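Long-range contacts in putative membrane protein mmpL11 (Mycobacterium tuberculosis, PDB 4Y0L), which is a membrane protein of the RND family, probably a transporter, represented here by its small periplasmic domain D2: residues A[1-6]-A[49-54]; A[6-11]-A[81-86]; A[27-32]-A[74-79]. All coordinates share one frame; numbering follows the deposited sequence.

Contact 1 (A[1-6]-A[49-54]); sequences PVQVLV and SALLSA
Val4 and Leu52 exchange two backbone hydrogen bonds at the middle of an antiparallel pairing between strands 2-7 and 49-55, the two inner strands of a four-stranded sheet with order 2-3-1-4, the βαββαβ (ferredoxin-like) topology seen in periplasmic domains of RND proteins. The bond from Leu52 N to Val4 O is 2.8 Å long and almost straight, 177° at the hydrogen, whereas its return from Val4 N to Leu52 O bends to 146°. The same reciprocal pair of hydrogen bonds joins Val2 to Ala54 and Val6 to Ala50, so six N-H...O=C links hold the nearly antiparallel strands. Between them sit the non-hydrogen-bonded pairs Gln3-Ser53 and Leu5-Leu51, where the CA-H groups of Ser53 and Leu51 lean on the carbonyl oxygens of Val2 and Val4.

The face formed by Val2, Val4, Val6, Ala50, Leu52 and Ala54 is buried. Val4 CB faces Leu52 CB at 4.4 Å, and Leu52 CD1 reaches diagonally toward Val6 CG2. Above this layer lie both helices: Ile25 covers Val6 and Leu52, Ile29 covers Val4 and Ala54, and Met72 of helix 66-80 rests on Val2 and Val4.

Gln3, Leu5, Leu51 and Ser53 occupy the other, more exposed face, where Ser53 OG is hydrogen-bonded to Arg42 on the neighbouring strand 37-43. Gln3 runs obliquely across Leu51, its amide NE2 4.1 Å from Leu51 CD2. Leu5 places CG anti to its backbone N (chi1 -170°), and from there CD1 meets two residues of the partner strand: it lies 4.2 Å from Leu51 CD1 and 3.6 Å from Ser49 OG.

Contact 2 (A[6-11]-A[81-86]); sequences VRFDAG and GAAQVD
Arg7 and Gln84 meet as a bent and an extended side chain: Arg7 sets CG anti to its carbonyl carbon (chi1 -67°) and then bends at chi2 and chi3, while Gln84 sets CG anti to its backbone N and stays extended. The guanidinium and the amide stack, their planes 22° apart. Gln84 OE1 lies 3.4 Å from Arg7 CZ, over the centre of the guanidinium face, and Gln84 CD approaches Arg7 NH1 from the same side, without a hydrogen bond between the two groups. At the guanidinium edge, near its plane, Asp86 OD2 forms a salt bridge with Arg7 NH1; the modelled separation is very short, so its exact length is doubtful. The carboxylate is turned 42° from the guanidinium plane. Amide on the face and carboxylate at the edge probably limit the rotation of the Arg7 head on this outward side of the sheet.

Beneath these groups the backbones of Arg7 and Gln84 form a hydrogen-bonded antiparallel pair, Arg7 N to Gln84 O and Gln84 N to Arg7 O both being 2.9 Å. On the opposite face, Val6 CG1 packs against Ala83 CB at 4.0 Å and more loosely against Val85 CG2. Ala83 CB also meets Phe8 CE1 obliquely at 3.6 Å, while the Phe8 ring stacks with His18 and touches Thr21 and Ile22 of helix 19-29. Gly81, with positive phi, is the first residue beyond helix 66-80; the pairing begins at Gln84 and places strand 84-87 at the sheet edge, the closing strand of a βαββαβ ferredoxin-like domain.

Contact 3 (A[27-32]-A[74-79]); sequences HRIAQA and TQLPRV
Leu76 packs closely on Arg28 and Ile29 where helix 19-29 meets helix 66-80. Its two methyls divide the work: CD2 lies 3.7 Å from both CB and CG of Arg28, and CD1 lies 3.8 Å from Ile29 CG1, the Leu76 and Ile29 side chains crossing at about a right angle. Val79 CG2 adds a looser touch on Arg28 CG at 4.0 Å.

Beyond this apolar stem the contact becomes polar and more open. In Arg28 a chi2 of 73° turns CD aside, and farther out the guanidinium lies beside Gln75. Arg28 NH2 donates to Gln75 OE1 at 3.2 Å, a long bond. The amide is turned 81° from the guanidinium, and the donor stands above the carbonyl plane. Arg78 NE reaches the same OE1 from the opposite face, so one amide oxygen bridges two arginines and may ease the repulsion between their charges. Arg28 NH1 meanwhile bonds Gln31 OE1 within its own segment.

Between the helices Arg28 also touches Trp71, and Val79 rests on Ala24 and Ile25. Toward the sheet Ile29 continues onto Leu52 and Val38, so the two helices lie side by side over one sheet face.

How the contacts relate
Contacts 1 and 2 share Val6 and build on the two edges of strand 2-7: contact 1 joins it to the other inner strand, contact 2 to the edge strand 84-87, and a probable hydrogen bond from Leu5 N to Asp86 O ties them together. Contact 1, nearest the chain's centre, depends on backbone bonds and a buried aliphatic face; contact 2, at the surface, adds an amide-guanidinium stack and a salt bridge. Contact 3 joins the helices without any backbone bond between them, and Ile29 links it to the buried face of contact 1. Contacts 2 and 3 adjoin along the chain where helix 66-80 gives way to the turn before strand 84-87, with no other touch between them.

Contact 1 (A[1-6]-A[49-54])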
ATOM      1  N   PRO A   1       6.879  -1.505  12.311  1.00 62.70           N
ATOM      2  CA  PRO A   1       5.768  -1.612  11.358  1.00 58.25           C
ATOM      3  C   PRO A   1       5.842  -0.556  10.256  1.00 53.20           C
ATOM      4  O   PRO A   1       5.575   0.620  10.506  1.00 58.04           O
ATOM      5  CB  PRO A   1       4.533  -1.409  12.241  1.00 56.58           C
ATOM      6  CG  PRO A   1       4.955  -1.891  13.584  1.00 58.66           C
ATOM      7  CD  PRO A   1       6.416  -1.551  13.708  1.00 65.47           C
ATOM      8  N   VAL A   2       6.209  -0.977   9.049  1.00 49.14           N
ATOM      9  CA  VAL A   2       6.323  -0.062   7.919  1.00 45.23           C
ATOM     10  C   VAL A   2       4.937   0.333   7.415  1.00 43.44           C
ATOM     11  O   VAL A   2       4.073  -0.522   7.224  1.00 38.49           O
ATOM     12  CB  VAL A   2       7.136  -0.691   6.764  1.00 47.19           C
ATOM     13  CG1 VAL A   2       7.316   0.306   5.623  1.00 60.86           C
ATOM     14  CG2 VAL A   2       8.491  -1.166   7.265  1.00 44.28           C
ATOM     15  N   GLN A   3       4.739   1.632   7.203  1.00 39.42           N
ATOM     16  CA  GLN A   3       3.457   2.166   6.751  1.00 35.31           C
ATOM     17  C   GLN A   3       3.487   2.525   5.270  1.00 33.47           C
ATOM     18  O   GLN A   3       4.445   3.132   4.794  1.00 31.78           O
ATOM     19  CB  GLN A   3       3.078   3.406   7.565  1.00 33.49           C
ATOM     20  CG  GLN A   3       2.804   3.139   9.030  1.00 54.49           C
ATOM     21  CD  GLN A   3       2.621   4.419   9.819  1.00 56.88           C
ATOM     22  OE1 GLN A   3       3.584   5.141  10.087  1.00 51.89           O
ATOM     23  NE2 GLN A   3       1.380   4.717  10.186  1.00 51.09           N
ATOM     24  N   VAL A   4       2.427   2.154   4.554  1.00 28.98           N
ATOM     25  CA  VAL A   4       2.270   2.508   3.146  1.00 29.15           C
ATOM     26  C   VAL A   4       0.886   3.108   2.916  1.00 33.43           C
ATOM     27  O   VAL A   4      -0.128   2.499   3.254  1.00 29.14           O
ATOM     28  CB  VAL A   4       2.466   1.287   2.225  1.00 32.79           C
ATOM     29  CG1 VAL A   4       2.221   1.660   0.764  1.00 26.58           C
ATOM     30  CG2 VAL A   4       3.863   0.717   2.396  1.00 29.67           C
ATOM     31  N   LEU A   5       0.861   4.307   2.338  1.00 25.52           N
ATOM     32  CA  LEU A   5      -0.379   5.038   2.104  1.00 31.94           C
ATOM     33  C   LEU A   5      -0.697   5.107   0.612  1.00 26.75           C
ATOM     34  O   LEU A   5       0.148   5.504  -0.188  1.00 30.63           O
ATOM     35  CB  LEU A   5      -0.276   6.452   2.683  1.00 33.87           C
ATOM     36  CG  LEU A   5      -1.577   7.254   2.734  1.00 38.18           C
ATOM     37  CD1 LEU A   5      -2.477   6.750   3.852  1.00 29.64           C
ATOM     38  CD2 LEU A   5      -1.284   8.734   2.904  1.00 43.50           C
ATOM     39  N   VAL A   6      -1.919   4.724   0.251  1.00 22.74           N
ATOM     40  CA  VAL A   6      -2.353   4.733  -1.142  1.00 23.83           C
ATOM     41  C   VAL A   6      -3.515   5.704  -1.335  1.00 20.96           C
ATOM     42  O   VAL A   6      -4.563   5.554  -0.711  1.00 19.78           O
ATOM     43  CB  VAL A   6      -2.786   3.329  -1.611  1.00 28.29           C
ATOM     44  CG1 VAL A   6      -2.964   3.307  -3.123  1.00 30.86           C
ATOM     45  CG2 VAL A   6      -1.763   2.283  -1.187  1.00 26.42           C
ATOM     46  N   SER A  49      -7.900   7.790   1.337  1.00 31.55           N
ATOM     47  CA  SER A  49      -6.710   6.947   1.268  1.00 26.53           C
ATOM     48  C   SER A  49      -6.900   5.605   1.966  1.00 24.27           C
ATOM     49  O   SER A  49      -7.882   5.390   2.678  1.00 13.47           O
ATOM     50  CB  SER A  49      -5.518   7.674   1.890  1.00 20.55           C
ATOM     51  OG  SER A  49      -5.784   8.006   3.242  1.00 21.91           O
ATOM     52  N   ALA A  50      -5.941   4.710   1.748  1.00 20.95           N
ATOM     53  CA  ALA A  50      -5.912   3.415   2.415  1.00 25.35           C
ATOM     54  C   ALA A  50      -4.526   3.164   3.000  1.00 25.49           C
ATOM     55  O   ALA A  50      -3.522   3.249   2.292  1.00 24.22           O
ATOM     56  CB  ALA A  50      -6.287   2.308   1.445  1.00 20.74           C
ATOM     57  N   LEU A  51      -4.478   2.858   4.294  1.00 26.74           N
ATOM     58  CA  LEU A  51      -3.218   2.571   4.966  1.00 24.28           C
ATOM     59  C   LEU A  51      -2.952   1.069   4.993  1.00 24.56           C
ATOM     60  O   LEU A  51      -3.791   0.286   5.439  1.00 28.57           O
ATOM     61  CB  LEU A  51      -3.226   3.123   6.395  1.00 22.28           C
ATOM     62  CG  LEU A  51      -1.889   3.024   7.139  1.00 37.10           C
ATOM     63  CD1 LEU A  51      -0.925   4.106   6.670  1.00 46.10           C
ATOM     64  CD2 LEU A  51      -2.094   3.099   8.645  1.00 42.48           C
ATOM     65  N   LEU A  52      -1.782   0.682   4.499  1.00 31.62           N
ATOM     66  CA  LEU A  52      -1.309  -0.694   4.591  1.00 26.61           C
ATOM     67  C   LEU A  52      -0.085  -0.751   5.498  1.00 31.80           C
ATOM     68  O   LEU A  52       0.934  -0.120   5.215  1.00 23.00           O
ATOM     69  CB  LEU A  52      -0.978  -1.246   3.203  1.00 33.02           C
ATOM     70  CG  LEU A  52      -2.176  -1.460   2.274  1.00 31.10           C
ATOM     71  CD1 LEU A  52      -1.725  -1.624   0.829  1.00 19.89           C
ATOM     72  CD2 LEU A  52      -2.992  -2.670   2.716  1.00 38.05           C
ATOM     73  N   SER A  53      -0.200  -1.502   6.591  1.00 28.11           N
ATOM     74  CA  SER A  53       0.874  -1.606   7.573  1.00 36.82           C
ATOM     75  C   SER A  53       1.492  -3.000   7.570  1.00 34.95           C
ATOM     76  O   SER A  53       0.801  -3.999   7.776  1.00 40.18           O
ATOM     77  CB  SER A  53       0.353  -1.265   8.970  1.00 35.36           C
ATOM     78  OG  SER A  53      -0.521  -2.274   9.449  1.00 46.87           O
ATOM     79  N   ALA A  54       2.800  -3.049   7.340  1.00 33.40           N
ATOM     80  CA  ALA A  54       3.534  -4.308   7.274  1.00 32.61           C
ATOM     81  C   ALA A  54       4.442  -4.478   8.479  1.00 38.81           C
ATOM     82  O   ALA A  54       5.257  -3.607   8.791  1.00 42.84           O
ATOM     83  CB  ALA A  54       4.346  -4.377   6.000  1.00 29.34           C
TER

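Contact 2 (A[6-11]-A[81-86])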
ATOM      1  N   VAL A   6      -1.919   4.724   0.251  1.00 22.74           N
ATOM      2  CA  VAL A   6      -2.353   4.733  -1.142  1.00 23.83           C
ATOM      3  C   VAL A   6      -3.515   5.704  -1.335  1.00 20.96           C
ATOM      4  O   VAL A   6      -4.563   5.554  -0.711  1.00 19.78           O
ATOM      5  CB  VAL A   6      -2.786   3.329  -1.611  1.00 28.29           C
ATOM      6  CG1 VAL A   6      -2.964   3.307  -3.123  1.00 30.86           C
ATOM      7  CG2 VAL A   6      -1.763   2.283  -1.187  1.00 26.42           C
ATOM      8  N   ARG A   7      -3.321   6.694  -2.204  1.00 21.09           N
ATOM      9  CA  ARG A   7      -4.357   7.684  -2.495  1.00 33.06           C
ATOM     10  C   ARG A   7      -4.875   7.520  -3.914  1.00 28.34           C
ATOM     11  O   ARG A   7      -4.102   7.284  -4.845  1.00 30.27           O
ATOM     12  CB  ARG A   7      -3.828   9.111  -2.301  1.00 46.34           C
ATOM     13  CG  ARG A   7      -3.492   9.463  -0.861  1.00 40.14           C
ATOM     14  CD  ARG A   7      -2.023   9.808  -0.695  1.00 43.19           C
ATOM     15  NE  ARG A   7      -1.751  11.219  -0.953  1.00 48.45           N
ATOM     16  CZ  ARG A   7      -0.540  11.722  -1.180  1.00 48.74           C
ATOM     17  NH1 ARG A   7       0.524  10.928  -1.199  1.00 45.58           N
ATOM     18  NH2 ARG A   7      -0.391  13.020  -1.400  1.00 63.83           N
ATOM     19  N   PHE A   8      -6.190   7.652  -4.065  1.00 22.75           N
ATOM     20  CA  PHE A   8      -6.843   7.579  -5.364  1.00 21.13           C
ATOM     21  C   PHE A   8      -7.441   8.930  -5.737  1.00 28.60           C
ATOM     22  O   PHE A   8      -7.835   9.706  -4.867  1.00 28.48           O
ATOM     23  CB  PHE A   8      -7.928   6.505  -5.356  1.00 19.12           C
ATOM     24  CG  PHE A   8      -7.401   5.120  -5.135  1.00 18.44           C
ATOM     25  CD1 PHE A   8      -6.894   4.384  -6.191  1.00 22.62           C
ATOM     26  CD2 PHE A   8      -7.411   4.553  -3.871  1.00 19.76           C
ATOM     27  CE1 PHE A   8      -6.406   3.106  -5.995  1.00 15.32           C
ATOM     28  CE2 PHE A   8      -6.925   3.276  -3.667  1.00 26.40           C
ATOM     29  CZ  PHE A   8      -6.422   2.550  -4.731  1.00 14.92           C
ATOM     30  N   ASP A   9      -7.513   9.196  -7.036  1.00 24.81           N
ATOM     31  CA  ASP A   9      -7.938  10.497  -7.538  1.00 30.07           C
ATOM     32  C   ASP A   9      -9.449  10.576  -7.727  1.00 26.55           C
ATOM     33  O   ASP A   9     -10.021  11.666  -7.703  1.00 30.41           O
ATOM     34  CB  ASP A   9      -7.241  10.808  -8.864  1.00 46.31           C
ATOM     35  CG  ASP A   9      -6.424  12.087  -8.815  1.00 53.82           C
ATOM     36  OD1 ASP A   9      -6.836  13.041  -8.123  1.00 64.67           O
ATOM     37  OD2 ASP A   9      -5.365  12.137  -9.476  1.00 70.59           O
ATOM     38  N   ALA A  10     -10.088   9.427  -7.931  1.00 27.79           N
ATOM     39  CA  ALA A  10     -11.537   9.382  -8.114  1.00 25.45           C
ATOM     40  C   ALA A  10     -12.192   8.365  -7.189  1.00 27.49           C
ATOM     41  O   ALA A  10     -11.735   7.226  -7.074  1.00 32.58           O
ATOM     42  CB  ALA A  10     -11.875   9.065  -9.561  1.00 37.42           C
ATOM     43  N   GLY A  11     -13.270   8.783  -6.536  1.00 22.99           N
ATOM     44  CA  GLY A  11     -14.039   7.889  -5.693  1.00 33.23           C
ATOM     45  C   GLY A  11     -13.327   7.545  -4.400  1.00 34.69           C
ATOM     46  O   GLY A  11     -12.173   7.927  -4.189  1.00 38.73           O
ATOM     47  N   GLY A  81       0.278   1.930 -10.311  1.00 23.69           N
ATOM     48  CA  GLY A  81      -0.206   2.548 -11.532  1.00 22.67           C
ATOM     49  C   GLY A  81      -0.492   4.023 -11.335  1.00 21.85           C
ATOM     50  O   GLY A  81       0.391   4.786 -10.946  1.00 22.11           O
ATOM     51  N   ALA A  82      -1.733   4.425 -11.596  1.00 23.69           N
ATOM     52  CA  ALA A  82      -2.113   5.832 -11.517  1.00 26.60           C
ATOM     53  C   ALA A  82      -2.290   6.287 -10.069  1.00 17.76           C
ATOM     54  O   ALA A  82      -2.216   7.480  -9.773  1.00 22.32           O
ATOM     55  CB  ALA A  82      -3.388   6.077 -12.304  1.00 20.55           C
ATOM     56  N   ALA A  83      -2.521   5.338  -9.170  1.00 19.40           N
ATOM     57  CA  ALA A  83      -2.701   5.661  -7.758  1.00 18.78           C
ATOM     58  C   ALA A  83      -1.392   6.162  -7.160  1.00 28.03           C
ATOM     59  O   ALA A  83      -0.310   5.766  -7.591  1.00 28.75           O
ATOM     60  CB  ALA A  83      -3.211   4.453  -6.992  1.00 18.42           C
ATOM     61  N   GLN A  84      -1.502   7.042  -6.169  1.00 33.04           N
ATOM     62  CA  GLN A  84      -0.335   7.613  -5.510  1.00 31.91           C
ATOM     63  C   GLN A  84       0.060   6.761  -4.308  1.00 31.70           C
ATOM     64  O   GLN A  84      -0.791   6.397  -3.501  1.00 29.28           O
ATOM     65  CB  GLN A  84      -0.628   9.051  -5.074  1.00 32.26           C
ATOM     66  CG  GLN A  84       0.606   9.901  -4.838  1.00 41.25           C
ATOM     67  CD  GLN A  84       0.263  11.359  -4.593  1.00 61.72           C
ATOM     68  OE1 GLN A  84      -0.907  11.744  -4.606  1.00 64.11           O
ATOM     69  NE2 GLN A  84       1.284  12.178  -4.370  1.00 65.67           N
ATOM     70  N   VAL A  85       1.347   6.441  -4.204  1.00 22.43           N
ATOM     71  CA  VAL A  85       1.859   5.635  -3.098  1.00 24.27           C
ATOM     72  C   VAL A  85       2.968   6.378  -2.359  1.00 26.26           C
ATOM     73  O   VAL A  85       3.771   7.082  -2.968  1.00 34.92           O
ATOM     74  CB  VAL A  85       2.397   4.271  -3.594  1.00 44.48           C
ATOM     75  CG1 VAL A  85       3.077   3.498  -2.462  1.00 50.00           C
ATOM     76  CG2 VAL A  85       1.276   3.444  -4.181  1.00 40.12           C
ATOM     77  N   ASP A  86       3.001   6.209  -1.041  1.00 33.40           N
ATOM     78  CA  ASP A  86       4.041   6.793  -0.205  1.00 23.18           C
ATOM     79  C   ASP A  86       4.392   5.848   0.935  1.00 22.89           C
ATOM     80  O   ASP A  86       3.506   5.328   1.612  1.00 33.84           O
ATOM     81  CB  ASP A  86       3.595   8.145   0.354  1.00 24.19           C
ATOM     82  CG  ASP A  86       3.541   9.226  -0.707  1.00 45.74           C
ATOM     83  OD1 ASP A  86       4.577   9.889  -0.930  1.00 48.57           O
ATOM     84  OD2 ASP A  86       2.466   9.413  -1.316  1.00 46.92           O
TER

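Contact 3 (A[27-32]-A[74-79])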
ATOM      1  N   HIS A  27      -0.011  -7.466  -1.867  1.00 30.26           N
ATOM      2  CA  HIS A  27       0.698  -8.691  -2.223  1.00 25.88           C
ATOM      3  C   HIS A  27       2.184  -8.447  -2.485  1.00 29.78           C
ATOM      4  O   HIS A  27       3.022  -9.294  -2.173  1.00 34.53           O
ATOM      5  CB  HIS A  27       0.044  -9.324  -3.453  1.00 34.46           C
ATOM      6  CG  HIS A  27       0.792 -10.497  -4.005  1.00 43.27           C
ATOM      7  ND1 HIS A  27       1.683 -10.384  -5.052  1.00 51.28           N
ATOM      8  CD2 HIS A  27       0.773 -11.807  -3.667  1.00 38.75           C
ATOM      9  CE1 HIS A  27       2.184 -11.574  -5.329  1.00 46.01           C
ATOM     10  NE2 HIS A  27       1.650 -12.455  -4.503  1.00 40.98           N
ATOM     11  N   ARG A  28       2.511  -7.294  -3.061  1.00 23.23           N
ATOM     12  CA  ARG A  28       3.901  -6.965  -3.354  1.00 25.16           C
ATOM     13  C   ARG A  28       4.653  -6.591  -2.078  1.00 26.30           C
ATOM     14  O   ARG A  28       5.846  -6.866  -1.946  1.00 28.59           O
ATOM     15  CB  ARG A  28       3.982  -5.819  -4.366  1.00 24.51           C
ATOM     16  CG  ARG A  28       5.365  -5.625  -4.980  1.00 26.85           C
ATOM     17  CD  ARG A  28       5.688  -6.723  -5.981  1.00 37.89           C
ATOM     18  NE  ARG A  28       7.019  -6.570  -6.571  1.00 40.13           N
ATOM     19  CZ  ARG A  28       8.056  -7.380  -6.355  1.00 44.55           C
ATOM     20  NH1 ARG A  28       7.951  -8.439  -5.560  1.00 46.70           N
ATOM     21  NH2 ARG A  28       9.214  -7.132  -6.950  1.00 35.97           N
ATOM     22  N   ILE A  29       3.951  -5.959  -1.142  1.00 25.05           N
ATOM     23  CA  ILE A  29       4.532  -5.612   0.150  1.00 26.39           C
ATOM     24  C   ILE A  29       4.948  -6.875   0.898  1.00 29.70           C
ATOM     25  O   ILE A  29       6.015  -6.922   1.507  1.00 39.79           O
ATOM     26  CB  ILE A  29       3.540  -4.797   1.014  1.00 30.49           C
ATOM     27  CG1 ILE A  29       3.356  -3.399   0.426  1.00 23.97           C
ATOM     28  CG2 ILE A  29       4.033  -4.675   2.461  1.00 26.74           C
ATOM     29  CD1 ILE A  29       2.169  -2.642   0.989  1.00 22.47           C
ATOM     30  N   ALA A  30       4.101  -7.898   0.842  1.00 27.55           N
ATOM     31  CA  ALA A  30       4.360  -9.149   1.545  1.00 29.55           C
ATOM     32  C   ALA A  30       5.596  -9.858   0.997  1.00 31.99           C
ATOM     33  O   ALA A  30       6.163 -10.727   1.657  1.00 34.40           O
ATOM     34  CB  ALA A  30       3.150 -10.061   1.453  1.00 28.62           C
ATOM     35  N   GLN A  31       6.005  -9.485  -0.212  1.00 33.65           N
ATOM     36  CA  GLN A  31       7.186 -10.066  -0.843  1.00 34.25           C
ATOM     37  C   GLN A  31       8.461  -9.313  -0.472  1.00 36.08           C
ATOM     38  O   GLN A  31       9.566  -9.775  -0.760  1.00 40.70           O
ATOM     39  CB  GLN A  31       7.018 -10.082  -2.362  1.00 33.57           C
ATOM     40  CG  GLN A  31       6.227 -11.272  -2.882  1.00 41.20           C
ATOM     41  CD  GLN A  31       5.843 -11.127  -4.342  1.00 45.96           C
ATOM     42  OE1 GLN A  31       5.983 -10.054  -4.931  1.00 36.51           O
ATOM     43  NE2 GLN A  31       5.357 -12.211  -4.936  1.00 43.79           N
ATOM     44  N   ALA A  32       8.307  -8.154   0.162  1.00 34.98           N
ATOM     45  CA  ALA A  32       9.451  -7.334   0.542  1.00 36.91           C
ATOM     46  C   ALA A  32      10.348  -8.069   1.540  1.00 46.88           C
ATOM     47  O   ALA A  32       9.886  -8.966   2.248  1.00 40.19           O
ATOM     48  CB  ALA A  32       8.977  -6.013   1.128  1.00 38.00           C
ATOM     49  N   THR A  74      10.783   1.551  -4.603  1.00 42.41           N
ATOM     50  CA  THR A  74      11.271   1.213  -5.933  1.00 47.63           C
ATOM     51  C   THR A  74      10.300   0.297  -6.675  1.00 46.14           C
ATOM     52  O   THR A  74      10.171   0.381  -7.897  1.00 58.48           O
ATOM     53  CB  THR A  74      12.651   0.520  -5.854  1.00 54.67           C
ATOM     54  OG1 THR A  74      13.585   1.378  -5.184  1.00 61.12           O
ATOM     55  CG2 THR A  74      13.182   0.187  -7.243  1.00 46.85           C
ATOM     56  N   GLN A  75       9.616  -0.566  -5.930  1.00 41.50           N
ATOM     57  CA  GLN A  75       8.846  -1.657  -6.524  1.00 38.84           C
ATOM     58  C   GLN A  75       7.339  -1.411  -6.560  1.00 33.05           C
ATOM     59  O   GLN A  75       6.658  -1.860  -7.480  1.00 36.77           O
ATOM     60  CB  GLN A  75       9.125  -2.954  -5.757  1.00 44.19           C
ATOM     61  CG  GLN A  75      10.571  -3.407  -5.828  1.00 44.68           C
ATOM     62  CD  GLN A  75      11.005  -3.752  -7.236  1.00 56.25           C
ATOM     63  OE1 GLN A  75      10.237  -4.319  -8.013  1.00 41.36           O
ATOM     64  NE2 GLN A  75      12.242  -3.404  -7.575  1.00 55.20           N
ATOM     65  N   LEU A  76       6.820  -0.709  -5.559  1.00 30.89           N
ATOM     66  CA  LEU A  76       5.377  -0.528  -5.429  1.00 35.47           C
ATOM     67  C   LEU A  76       4.766   0.444  -6.445  1.00 26.40           C
ATOM     68  O   LEU A  76       3.603   0.281  -6.819  1.00 26.74           O
ATOM     69  CB  LEU A  76       5.036  -0.063  -4.012  1.00 35.34           C
ATOM     70  CG  LEU A  76       5.447  -1.008  -2.876  1.00 33.59           C
ATOM     71  CD1 LEU A  76       4.924  -0.490  -1.545  1.00 29.61           C
ATOM     72  CD2 LEU A  76       4.972  -2.436  -3.112  1.00 27.45           C
ATOM     73  N   PRO A  77       5.526   1.466  -6.886  1.00 28.72           N
ATOM     74  CA  PRO A  77       4.952   2.359  -7.901  1.00 32.53           C
ATOM     75  C   PRO A  77       4.539   1.639  -9.185  1.00 25.49           C
ATOM     76  O   PRO A  77       3.523   2.013  -9.774  1.00 23.18           O
ATOM     77  CB  PRO A  77       6.087   3.351  -8.176  1.00 31.24           C
ATOM     78  CG  PRO A  77       6.869   3.375  -6.920  1.00 33.62           C
ATOM     79  CD  PRO A  77       6.813   1.975  -6.382  1.00 32.42           C
ATOM     80  N   ARG A  78       5.303   0.634  -9.609  1.00 33.92           N
ATOM     81  CA  ARG A  78       4.935  -0.153 -10.788  1.00 27.31           C
ATOM     82  C   ARG A  78       3.546  -0.738 -10.602  1.00 24.48           C
ATOM     83  O   ARG A  78       2.722  -0.740 -11.515  1.00 30.34           O
ATOM     84  CB  ARG A  78       5.909  -1.308 -11.041  1.00 38.48           C
ATOM     85  CG  ARG A  78       7.381  -1.053 -10.769  1.00 60.78           C
ATOM     86  CD  ARG A  78       8.167  -2.287 -11.196  1.00 62.51           C
ATOM     87  NE  ARG A  78       9.490  -2.393 -10.586  1.00 60.56           N
ATOM     88  CZ  ARG A  78      10.520  -1.605 -10.878  1.00 57.29           C
ATOM     89  NH1 ARG A  78      10.384  -0.622 -11.757  1.00 55.25           N
ATOM     90  NH2 ARG A  78      11.686  -1.792 -10.276  1.00 77.65           N
ATOM     91  N   VAL A  79       3.315  -1.242  -9.396  1.00 24.03           N
ATOM     92  CA  VAL A  79       2.110  -1.984  -9.058  1.00 27.85           C
ATOM     93  C   VAL A  79       0.911  -1.063  -8.860  1.00 22.92           C
ATOM     94  O   VAL A  79      -0.225  -1.451  -9.118  1.00 28.09           O
ATOM     95  CB  VAL A  79       2.339  -2.818  -7.772  1.00 23.83           C
ATOM     96  CG1 VAL A  79       1.085  -3.573  -7.369  1.00 28.57           C
ATOM     97  CG2 VAL A  79       3.498  -3.781  -7.973  1.00 28.00           C
TER